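Local coordinates for protein polyketide synthase type I (Bacillus amyloliquefaciens, PDB 5KKU) that probably dehydrates beta-hydroxyacyl intermediates held on acyl carrier protein, as the N-terminal dehydratase domain of a modular synthase in the difficidin assembly line, at residues Arg23-His28 / Ile153-Phe158; Gln29-Pro34 / Val66-Glu71; Asp143-Ala148 / Ser200-Ser205. All blocks are in the same frame, centred on the assembly; numbering follows the deposited sequence.

In the fold
From the N terminus, the chain passes through 23-28, turns straight into 29-34, and closes its first loop when 66-71 returns to pair with 29-34 in interaction 2. That loop is nested inside the far longer one of interaction 1, closed only when 153-158 pairs with 23-28. The two contacts share a small antiparallel sheet, in the order 66-67, 30-33, 25-27, 153-155, which joins the predicted N-terminal hotdog fold to the C-terminal one. Interaction 3 crosses interaction 1 along the chain: 143-148 lies before 153-158, and its partner 200-205 lies after it. It stays within the C-terminal hotdog fold, whereas interaction 2 stays within the N-terminal one.

Interaction 1. Residues Arg23-His28 / Ile153-Phe158; sequences RDHRVH and IEHGEF
The predicted active site of this dehydratase sits where strand 25-27 meets strand 153-155 antiparallel, their axes 4.7 Å apart at closest approach. Two nearly straight backbone bonds join R26 to E154: R26 N reaches E154 O, and E154 N reaches R26 O almost along its C=O axis, at 2.8 Å. On the face carrying H25, V27, I153 and H155, the H25 side chain extends with CG anti to its backbone N (chi1 -172°). This lays the ring beside H155, and H25 CD2 approaches H155 NE2 to 3.6 Å over one face of the H155 ring. The pair is T-shaped: the edge of H25 meets the face of H155, planes at 62°. I153 CG2 meets H25 NE2 at 3.6 Å, while its CG1 branch lies against V27 CG2. The two histidines come from different predicted hotdog folds, consistent with a double-hotdog seam. H25 is the predicted proton acceptor, and H155 NE2 is hydrogen-bonded to OD2 of D198, the predicted proton donor. At the other end, D24 holds the loop G156-F158 with both backbone and side chain. D24 O accepts from G156 N at 2.8 Å, and D24 OD2 uses its anti lone pair for F158 N at 2.7 Å. The same OD2 forms a salt bridge with R23 NH1 at 3.1 Å, which would probably favour the ionised carboxylate.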
loop_
_atom_site.group_PDB
_atom_site.type_symbol
_atom_site.label_atom_id
_atom_site.label_comp_id
_atom_site.label_asym_id
_atom_site.label_seq_id
_atom_site.Cartn_x
_atom_site.Cartn_y
_atom_site.Cartn_z
ATOM N N ARG A 23 -5.045 -14.202 0.033
ATOM C CA ARG A 23 -6.244 -14.917 -0.146
ATOM C C ARG A 23 -7.332 -13.985 -0.583
ATOM O O ARG A 23 -8.137 -14.322 -1.374
ATOM C CB ARG A 23 -6.566 -15.605 1.143
ATOM C CG ARG A 23 -7.888 -16.272 1.346
ATOM C CD ARG A 23 -7.891 -16.512 2.831
ATOM N NE ARG A 23 -9.096 -16.984 3.420
ATOM C CZ ARG A 23 -10.070 -16.244 3.908
ATOM N NH1 ARG A 23 -10.078 -14.964 3.873
ATOM N NH2 ARG A 23 -11.060 -16.838 4.465
ATOM N N ASP A 24 -7.289 -12.776 -0.059
ATOM C CA ASP A 24 -8.343 -11.809 -0.287
ATOM C C ASP A 24 -7.867 -10.662 -1.186
ATOM O O ASP A 24 -8.386 -9.598 -1.185
ATOM C CB ASP A 24 -8.881 -11.302 1.036
ATOM C CG ASP A 24 -9.705 -12.337 1.775
ATOM O OD1 ASP A 24 -9.994 -13.396 1.237
ATOM O OD2 ASP A 24 -10.080 -12.065 2.878
ATOM N N HIS A 25 -6.835 -10.943 -1.952
ATOM C CA HIS A 25 -6.376 -10.062 -3.020
ATOM C C HIS A 25 -5.897 -10.827 -4.236
ATOM O O HIS A 25 -4.775 -11.285 -4.314
ATOM C CB HIS A 25 -5.336 -9.048 -2.558
ATOM C CG HIS A 25 -5.008 -8.035 -3.587
ATOM N ND1 HIS A 25 -3.865 -8.083 -4.330
ATOM C CD2 HIS A 25 -5.671 -6.947 -4.002
ATOM C CE1 HIS A 25 -3.840 -7.073 -5.162
ATOM N NE2 HIS A 25 -4.930 -6.376 -4.986
ATOM N N ARG A 26 -6.772 -11.000 -5.183
ATOM C CA ARG A 26 -6.384 -11.726 -6.354
ATOM C C ARG A 26 -6.555 -10.919 -7.620
ATOM O O ARG A 26 -7.505 -10.254 -7.776
ATOM C CB ARG A 26 -7.082 -13.083 -6.419
ATOM C CG ARG A 26 -7.420 -13.718 -5.086
ATOM C CD ARG A 26 -8.061 -15.073 -5.241
ATOM N NE ARG A 26 -8.278 -15.694 -3.974
ATOM C CZ ARG A 26 -8.852 -16.861 -3.758
ATOM N NH1 ARG A 26 -9.259 -17.620 -4.746
ATOM N NH2 ARG A 26 -8.989 -17.267 -2.544
ATOM N N VAL A 27 -5.575 -10.938 -8.476
ATOM C CA VAL A 27 -5.650 -10.298 -9.757
ATOM C C VAL A 27 -5.676 -11.317 -10.907
ATOM O O VAL A 27 -4.781 -12.078 -11.062
ATOM C CB VAL A 27 -4.480 -9.361 -9.883
ATOM C CG1 VAL A 27 -4.491 -8.653 -11.219
ATOM C CG2 VAL A 27 -4.413 -8.430 -8.707
ATOM N N HIS A 28 -6.697 -11.302 -11.722
ATOM C CA HIS A 28 -7.019 -12.405 -12.609
ATOM C C HIS A 28 -6.966 -13.760 -11.912
ATOM O O HIS A 28 -6.412 -14.674 -12.395
ATOM C CB HIS A 28 -6.168 -12.425 -13.864
ATOM C CG HIS A 28 -6.380 -11.279 -14.787
ATOM N ND1 HIS A 28 -5.587 -10.167 -14.763
ATOM C CD2 HIS A 28 -7.238 -11.099 -15.803
ATOM C CE1 HIS A 28 -5.953 -9.344 -15.712
ATOM N NE2 HIS A 28 -6.963 -9.882 -16.349
ATOM N N ILE A 153 -9.303 -7.236 -10.541
ATOM C CA ILE A 153 -8.741 -7.263 -9.215
ATOM C C ILE A 153 -9.842 -7.550 -8.189
ATOM O O ILE A 153 -10.809 -6.867 -8.131
ATOM C CB ILE A 153 -8.053 -5.947 -8.917
ATOM C CG1 ILE A 153 -6.989 -5.704 -9.958
ATOM C CG2 ILE A 153 -7.482 -5.942 -7.531
ATOM C CD1 ILE A 153 -6.225 -4.442 -9.751
ATOM N N GLU A 154 -9.710 -8.580 -7.404
ATOM C CA GLU A 154 -10.767 -8.917 -6.512
ATOM C C GLU A 154 -10.399 -8.916 -5.051
ATOM O O GLU A 154 -9.627 -9.711 -4.590
ATOM C CB GLU A 154 -11.407 -10.243 -6.880
ATOM C CG GLU A 154 -12.048 -10.318 -8.239
ATOM C CD GLU A 154 -13.424 -9.665 -8.358
ATOM O OE1 GLU A 154 -14.259 -9.769 -7.459
ATOM O OE2 GLU A 154 -13.680 -9.085 -9.397
ATOM N N HIS A 155 -10.988 -8.021 -4.309
ATOM C CA HIS A 155 -10.760 -7.972 -2.912
ATOM C C HIS A 155 -11.719 -8.849 -2.151
ATOM O O HIS A 155 -12.898 -8.790 -2.365
ATOM C CB HIS A 155 -10.899 -6.562 -2.411
ATOM C CG HIS A 155 -9.771 -5.663 -2.770
ATOM N ND1 HIS A 155 -9.723 -4.978 -3.954
ATOM C CD2 HIS A 155 -8.672 -5.303 -2.085
ATOM C CE1 HIS A 155 -8.642 -4.243 -3.980
ATOM N NE2 HIS A 155 -7.985 -4.425 -2.861
ATOM N N GLY A 156 -11.186 -9.696 -1.300
ATOM C CA GLY A 156 -11.932 -10.468 -0.342
ATOM C C GLY A 156 -12.137 -9.848 1.035
ATOM O O GLY A 156 -11.718 -8.776 1.273
ATOM N N GLU A 157 -12.781 -10.560 1.925
ATOM C CA GLU A 157 -13.100 -10.097 3.259
ATOM C C GLU A 157 -12.050 -9.310 4.020
ATOM O O GLU A 157 -12.342 -8.229 4.466
ATOM C CB GLU A 157 -13.681 -11.235 4.089
ATOM C CG GLU A 157 -13.707 -11.064 5.583
ATOM C CD GLU A 157 -14.680 -11.992 6.302
ATOM O OE1 GLU A 157 -14.924 -13.116 5.871
ATOM O OE2 GLU A 157 -15.216 -11.599 7.335
ATOM N N PHE A 158 -10.870 -9.860 4.149
ATOM C CA PHE A 158 -9.835 -9.219 4.846
ATOM C C PHE A 158 -9.318 -8.014 4.100
ATOM O O PHE A 158 -8.881 -7.091 4.673
ATOM C CB PHE A 158 -8.722 -10.237 4.944
ATOM C CG PHE A 158 -7.606 -9.863 5.816
ATOM C CD1 PHE A 158 -6.635 -9.049 5.385
ATOM C CD2 PHE A 158 -7.509 -10.397 7.068
ATOM C CE1 PHE A 158 -5.599 -8.733 6.198
ATOM C CE2 PHE A 158 -6.477 -10.095 7.887
ATOM C CZ PHE A 158 -5.512 -9.264 7.447
#

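Interaction 2. Residues Gln29-Pro34 / Val66-Glu71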
loop_
_atom_site.group_PDB
_atom_site.type_symbol
_atom_site.label_atom_id
_atom_site.label_comp_id
_atom_site.label_asym_id
_atom_site.label_seq_id
_atom_site.Cartn_x
_atom_site.Cartn_y
_atom_site.Cartn_z
ATOM N N GLN A 29 -7.570 -13.850 -10.772
ATOM C CA GLN A 29 -7.714 -15.110 -10.106
ATOM C C GLN A 29 -6.409 -15.661 -9.602
ATOM O O GLN A 29 -6.337 -16.785 -9.275
ATOM C CB GLN A 29 -8.502 -16.118 -10.967
ATOM C CG GLN A 29 -10.002 -15.891 -10.914
ATOM C CD GLN A 29 -10.851 -16.891 -11.675
ATOM O OE1 GLN A 29 -10.916 -16.865 -12.897
ATOM N NE2 GLN A 29 -11.522 -17.740 -10.959
ATOM N N ILE A 30 -5.401 -14.830 -9.556
ATOM C CA ILE A 30 -4.125 -15.227 -9.011
ATOM C C ILE A 30 -3.854 -14.459 -7.722
ATOM O O ILE A 30 -4.077 -13.301 -7.674
ATOM C CB ILE A 30 -3.000 -15.054 -10.014
ATOM C CG1 ILE A 30 -3.203 -15.954 -11.211
ATOM C CG2 ILE A 30 -1.677 -15.297 -9.369
ATOM C CD1 ILE A 30 -2.570 -15.409 -12.441
ATOM N N ARG A 31 -3.369 -15.154 -6.699
ATOM C CA ARG A 31 -3.072 -14.525 -5.417
ATOM C C ARG A 31 -1.733 -13.795 -5.460
ATOM O O ARG A 31 -0.693 -14.400 -5.720
ATOM C CB ARG A 31 -3.066 -15.566 -4.297
ATOM C CG ARG A 31 -4.387 -16.297 -4.121
ATOM C CD ARG A 31 -4.351 -17.224 -2.917
ATOM N NE ARG A 31 -5.468 -18.163 -2.915
ATOM C CZ ARG A 31 -5.821 -18.902 -1.870
ATOM N NH1 ARG A 31 -5.142 -18.815 -0.733
ATOM N NH2 ARG A 31 -6.852 -19.731 -1.958
ATOM N N VAL A 32 -1.768 -12.491 -5.204
ATOM C CA VAL A 32 -0.559 -11.675 -5.213
ATOM C C VAL A 32 -0.417 -10.888 -3.915
ATOM O O VAL A 32 -1.352 -10.818 -3.115
ATOM C CB VAL A 32 -0.548 -10.696 -6.400
ATOM C CG1 VAL A 32 0.744 -9.892 -6.412
ATOM C CG2 VAL A 32 -0.729 -11.448 -7.710
ATOM N N LEU A 33 0.755 -10.298 -3.710
ATOM C CA LEU A 33 1.021 -9.516 -2.509
ATOM C C LEU A 33 1.050 -8.022 -2.818
ATOM O O LEU A 33 1.921 -7.553 -3.557
ATOM C CB LEU A 33 2.342 -9.947 -1.870
ATOM C CG LEU A 33 2.678 -9.314 -0.517
ATOM C CD1 LEU A 33 1.482 -9.383 0.419
ATOM C CD2 LEU A 33 3.892 -9.989 0.105
ATOM N N PRO A 34 0.051 -7.263 -2.222
ATOM C CA PRO A 34 0.114 -5.826 -2.544
ATOM C C PRO A 34 1.485 -5.234 -2.237
ATOM O O PRO A 34 2.072 -5.546 -1.200
ATOM C CB PRO A 34 -0.942 -5.203 -1.628
ATOM C CG PRO A 34 -1.978 -6.251 -1.504
ATOM C CD PRO A 34 -1.154 -7.483 -1.300
ATOM N N VAL A 66 4.777 -10.198 -5.288
ATOM C CA VAL A 66 4.886 -11.471 -4.611
ATOM C C VAL A 66 3.631 -12.304 -4.888
ATOM O O VAL A 66 2.587 -11.998 -4.411
ATOM C CB VAL A 66 5.100 -11.308 -3.100
ATOM C CG1 VAL A 66 4.917 -12.604 -2.357
ATOM C CG2 VAL A 66 6.447 -10.718 -2.790
ATOM N N VAL A 67 3.764 -13.345 -5.696
ATOM C CA VAL A 67 2.683 -14.236 -6.067
ATOM C C VAL A 67 2.794 -15.590 -5.371
ATOM O O VAL A 67 3.803 -16.190 -5.400
ATOM C CB VAL A 67 2.631 -14.412 -7.576
ATOM C CG1 VAL A 67 1.729 -15.543 -8.005
ATOM C CG2 VAL A 67 2.208 -13.138 -8.235
ATOM N N THR A 68 1.687 -16.083 -4.854
ATOM C CA THR A 68 1.648 -17.410 -4.264
ATOM C C THR A 68 0.836 -18.393 -5.050
ATOM O O THR A 68 0.080 -18.026 -5.881
ATOM C CB THR A 68 1.190 -17.422 -2.796
ATOM O OG1 THR A 68 -0.196 -17.128 -2.704
ATOM C CG2 THR A 68 1.900 -16.433 -2.044
ATOM N N SER A 69 0.983 -19.654 -4.742
ATOM C CA SER A 69 0.306 -20.711 -5.422
ATOM C C SER A 69 -0.017 -21.853 -4.466
ATOM O O SER A 69 0.531 -21.923 -3.419
ATOM C CB SER A 69 1.185 -21.191 -6.558
ATOM O OG SER A 69 0.703 -22.318 -7.196
ATOM N N GLU A 70 -0.922 -22.740 -4.830
ATOM C CA GLU A 70 -1.054 -23.988 -4.141
ATOM C C GLU A 70 0.245 -24.776 -4.161
ATOM O O GLU A 70 0.535 -25.507 -3.258
ATOM C CB GLU A 70 -2.164 -24.801 -4.727
ATOM C CG GLU A 70 -3.503 -24.233 -4.385
ATOM C CD GLU A 70 -3.986 -24.618 -3.008
ATOM O OE1 GLU A 70 -3.375 -25.522 -2.422
ATOM O OE2 GLU A 70 -4.971 -24.040 -2.532
ATOM N N GLU A 71 0.991 -24.611 -5.239
ATOM C CA GLU A 71 2.222 -25.295 -5.455
ATOM C C GLU A 71 3.400 -24.751 -4.664
ATOM O O GLU A 71 4.321 -25.462 -4.452
ATOM C CB GLU A 71 2.571 -25.263 -6.917
ATOM C CG GLU A 71 1.599 -25.920 -7.861
ATOM C CD GLU A 71 1.157 -27.273 -7.406
ATOM O OE1 GLU A 71 1.988 -28.157 -7.378
ATOM O OE2 GLU A 71 -0.000 -27.459 -7.047
#
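L33 leaves the backbone with CG anti to its N (chi1 -174°), and it runs alongside V66 through CB, CG and CD2, both side chains pointing the same way. Its CB begins the overlap, lying 3.3 Å from V66 CB, tighter than usual van der Waals contact. The next atom, CG, stands further back from the same V66 CB. Of the two tips, CD2 does the touching: it comes to 3.7 Å from V66 CG1 and also reaches V66 CB and CG2. I21 of helix 20-23 packs against L33 from outside the pair. The backbone bond between the two residues, from L33 N to V66 O, is short but sharply bent, hence weak. A better bond is made two residues along, where T68 N donates to R31 O at 3.0 Å with an N-H...O angle of 157°, the donor standing above the carbonyl plane. Strands 30-33 and 66-67 thus form a loosely bonded antiparallel edge within the predicted N-terminal hotdog fold, and 66-67 is one of the two outer strands, within this chain, of the small sheet that also holds strand 25-27. On the opposite face from L33 and V66, V32 and V67 make a non-hydrogen-bonded pair whose side chains cross obliquely. V32 CG2 and V67 CG2 are pressed to 3.4 Å, again a tight carbon pair, while the other branch, V67 CG1, meets I30 CG2 at 3.7 Å. L293 of helix 286-297 touches I30 and V32, and V67 meets H296 of the C-terminal hexahistidine tag. Beyond the V32-V67 pair, R31 CB lies 3.6 Å from T68 OG1, and both side chains bond to H17: R31 NH1 to its backbone O, T68 OG1 to its ND1.

Interaction 3. Residues Asp143-Ala148 / Ser200-Ser205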
loop_
_atom_site.group_PDB
_atom_site.type_symbol
_atom_site.label_atom_id
_atom_site.label_comp_id
_atom_site.label_asym_id
_atom_site.label_seq_id
_atom_site.Cartn_x
_atom_site.Cartn_y
_atom_site.Cartn_z
ATOM N N ASP A 143 -18.391 0.964 -4.736
ATOM C CA ASP A 143 -18.342 1.411 -6.112
ATOM C C ASP A 143 -16.959 1.839 -6.511
ATOM O O ASP A 143 -16.563 1.675 -7.621
ATOM C CB ASP A 143 -19.380 2.486 -6.446
ATOM C CG ASP A 143 -20.802 2.071 -6.125
ATOM O OD1 ASP A 143 -21.397 1.239 -6.776
ATOM O OD2 ASP A 143 -21.360 2.627 -5.207
ATOM N N ILE A 144 -16.241 2.427 -5.586
ATOM C CA ILE A 144 -14.850 2.732 -5.785
ATOM C C ILE A 144 -14.052 1.465 -6.105
ATOM O O ILE A 144 -13.295 1.443 -6.997
ATOM C CB ILE A 144 -14.252 3.476 -4.585
ATOM C CG1 ILE A 144 -14.978 4.787 -4.328
ATOM C CG2 ILE A 144 -12.763 3.641 -4.733
ATOM C CD1 ILE A 144 -14.657 5.874 -5.271
ATOM N N TYR A 145 -14.314 0.391 -5.401
ATOM C CA TYR A 145 -13.673 -0.876 -5.654
ATOM C C TYR A 145 -14.073 -1.442 -7.057
ATOM O O TYR A 145 -13.441 -2.301 -7.595
ATOM C CB TYR A 145 -14.004 -1.876 -4.546
ATOM C CG TYR A 145 -13.181 -1.753 -3.290
ATOM C CD1 TYR A 145 -11.835 -2.059 -3.277
ATOM C CD2 TYR A 145 -13.733 -1.308 -2.133
ATOM C CE1 TYR A 145 -11.084 -1.946 -2.161
ATOM C CE2 TYR A 145 -12.981 -1.194 -1.013
ATOM C CZ TYR A 145 -11.660 -1.513 -1.044
ATOM O OH TYR A 145 -10.903 -1.410 0.040
ATOM N N GLY A 146 -15.147 -0.914 -7.616
ATOM C CA GLY A 146 -15.637 -1.333 -8.891
ATOM C C GLY A 146 -14.602 -1.152 -9.945
ATOM O O GLY A 146 -14.607 -1.807 -10.921
ATOM N N ILE A 147 -13.694 -0.248 -9.704
ATOM C CA ILE A 147 -12.628 0.002 -10.620
ATOM C C ILE A 147 -11.637 -1.171 -10.626
ATOM O O ILE A 147 -11.171 -1.572 -11.656
ATOM C CB ILE A 147 -11.992 1.345 -10.325
ATOM C CG1 ILE A 147 -13.009 2.440 -10.609
ATOM C CG2 ILE A 147 -10.792 1.547 -11.202
ATOM C CD1 ILE A 147 -12.790 3.735 -9.884
ATOM N N ALA A 148 -11.366 -1.718 -9.459
ATOM C CA ALA A 148 -10.497 -2.821 -9.351
ATOM C C ALA A 148 -11.172 -4.060 -9.913
ATOM O O ALA A 148 -10.525 -4.828 -10.580
ATOM C CB ALA A 148 -10.062 -3.014 -7.926
ATOM N N SER A 200 -6.006 2.803 0.727
ATOM C CA SER A 200 -5.561 4.167 0.674
ATOM C C SER A 200 -4.874 4.556 -0.616
ATOM O O SER A 200 -4.890 5.673 -0.969
ATOM C CB SER A 200 -4.682 4.495 1.850
ATOM O OG SER A 200 -5.386 4.387 3.016
ATOM N N THR A 201 -4.272 3.590 -1.287
ATOM C CA THR A 201 -3.706 3.828 -2.592
ATOM C C THR A 201 -4.733 4.144 -3.642
ATOM O O THR A 201 -4.385 4.500 -4.709
ATOM C CB THR A 201 -2.824 2.713 -3.142
ATOM O OG1 THR A 201 -3.610 1.630 -3.590
ATOM C CG2 THR A 201 -1.865 2.278 -2.185
ATOM N N LEU A 202 -5.992 4.043 -3.285
ATOM C CA LEU A 202 -7.085 4.360 -4.136
ATOM C C LEU A 202 -7.485 5.797 -4.024
ATOM O O LEU A 202 -8.421 6.189 -4.609
ATOM C CB LEU A 202 -8.263 3.477 -3.800
ATOM C CG LEU A 202 -8.113 2.011 -4.145
ATOM C CD1 LEU A 202 -9.289 1.192 -3.715
ATOM C CD2 LEU A 202 -7.931 1.842 -5.624
ATOM N N ALA A 203 -6.752 6.575 -3.258
ATOM C CA ALA A 203 -6.994 8.014 -3.160
ATOM C C ALA A 203 -7.028 8.766 -4.487
ATOM O O ALA A 203 -6.220 8.568 -5.341
ATOM C CB ALA A 203 -6.003 8.658 -2.231
ATOM N N GLY A 204 -8.023 9.601 -4.634
ATOM C CA GLY A 204 -8.175 10.391 -5.822
ATOM C C GLY A 204 -9.020 9.734 -6.861
ATOM O O GLY A 204 -9.201 10.286 -7.875
ATOM N N SER A 205 -9.525 8.545 -6.590
ATOM C CA SER A 205 -10.369 7.865 -7.539
ATOM C C SER A 205 -11.628 8.645 -7.908
ATOM O O SER A 205 -12.098 8.568 -9.011
ATOM C CB SER A 205 -10.747 6.500 -7.033
ATOM O OG SER A 205 -9.635 5.666 -6.947
#
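L202 CD1 lies against the Y145 ring, coming within 3.9 Å of CE1 and a little further from CD1. The two side chains cross at about a right angle, and the methyl comes in obliquely to the ring. I144 CG2, anti to its backbone N, lies 4.4 Å from L202 CD1 and 4.2 Å from S205 CB. I147, almost one helical turn on, adds only a marginal touch, from CD1 to S205 CB at 4.5 Å. L202 and S205 are carried by two overlapping turns at the end of helix 194-200: a type I turn from S200 to A203 and a type II turn from L202 to S205, with G204 at phi 92°. L202 O accepts twice from S205, from its backbone N at 3.3 Å and from its OG at 2.7 Å, the hydroxyl lying in the carbonyl plane on a lone pair. These two bonds hold S205 OG on L202 O, with S205 CB facing I144 CG2. Within the predicted C-terminal hotdog fold, the contact thus joins residues 144-147 to the loop after the helix carrying D198, the predicted proton donor. S205 OG is taken by L202 O within its own turn and Y145 OH by the backbone N of N161. With no hydrogen bond between 143-148 and 200-205, the contact rests on dispersion between carbons, which implies loose apolar association without directional polar bonds.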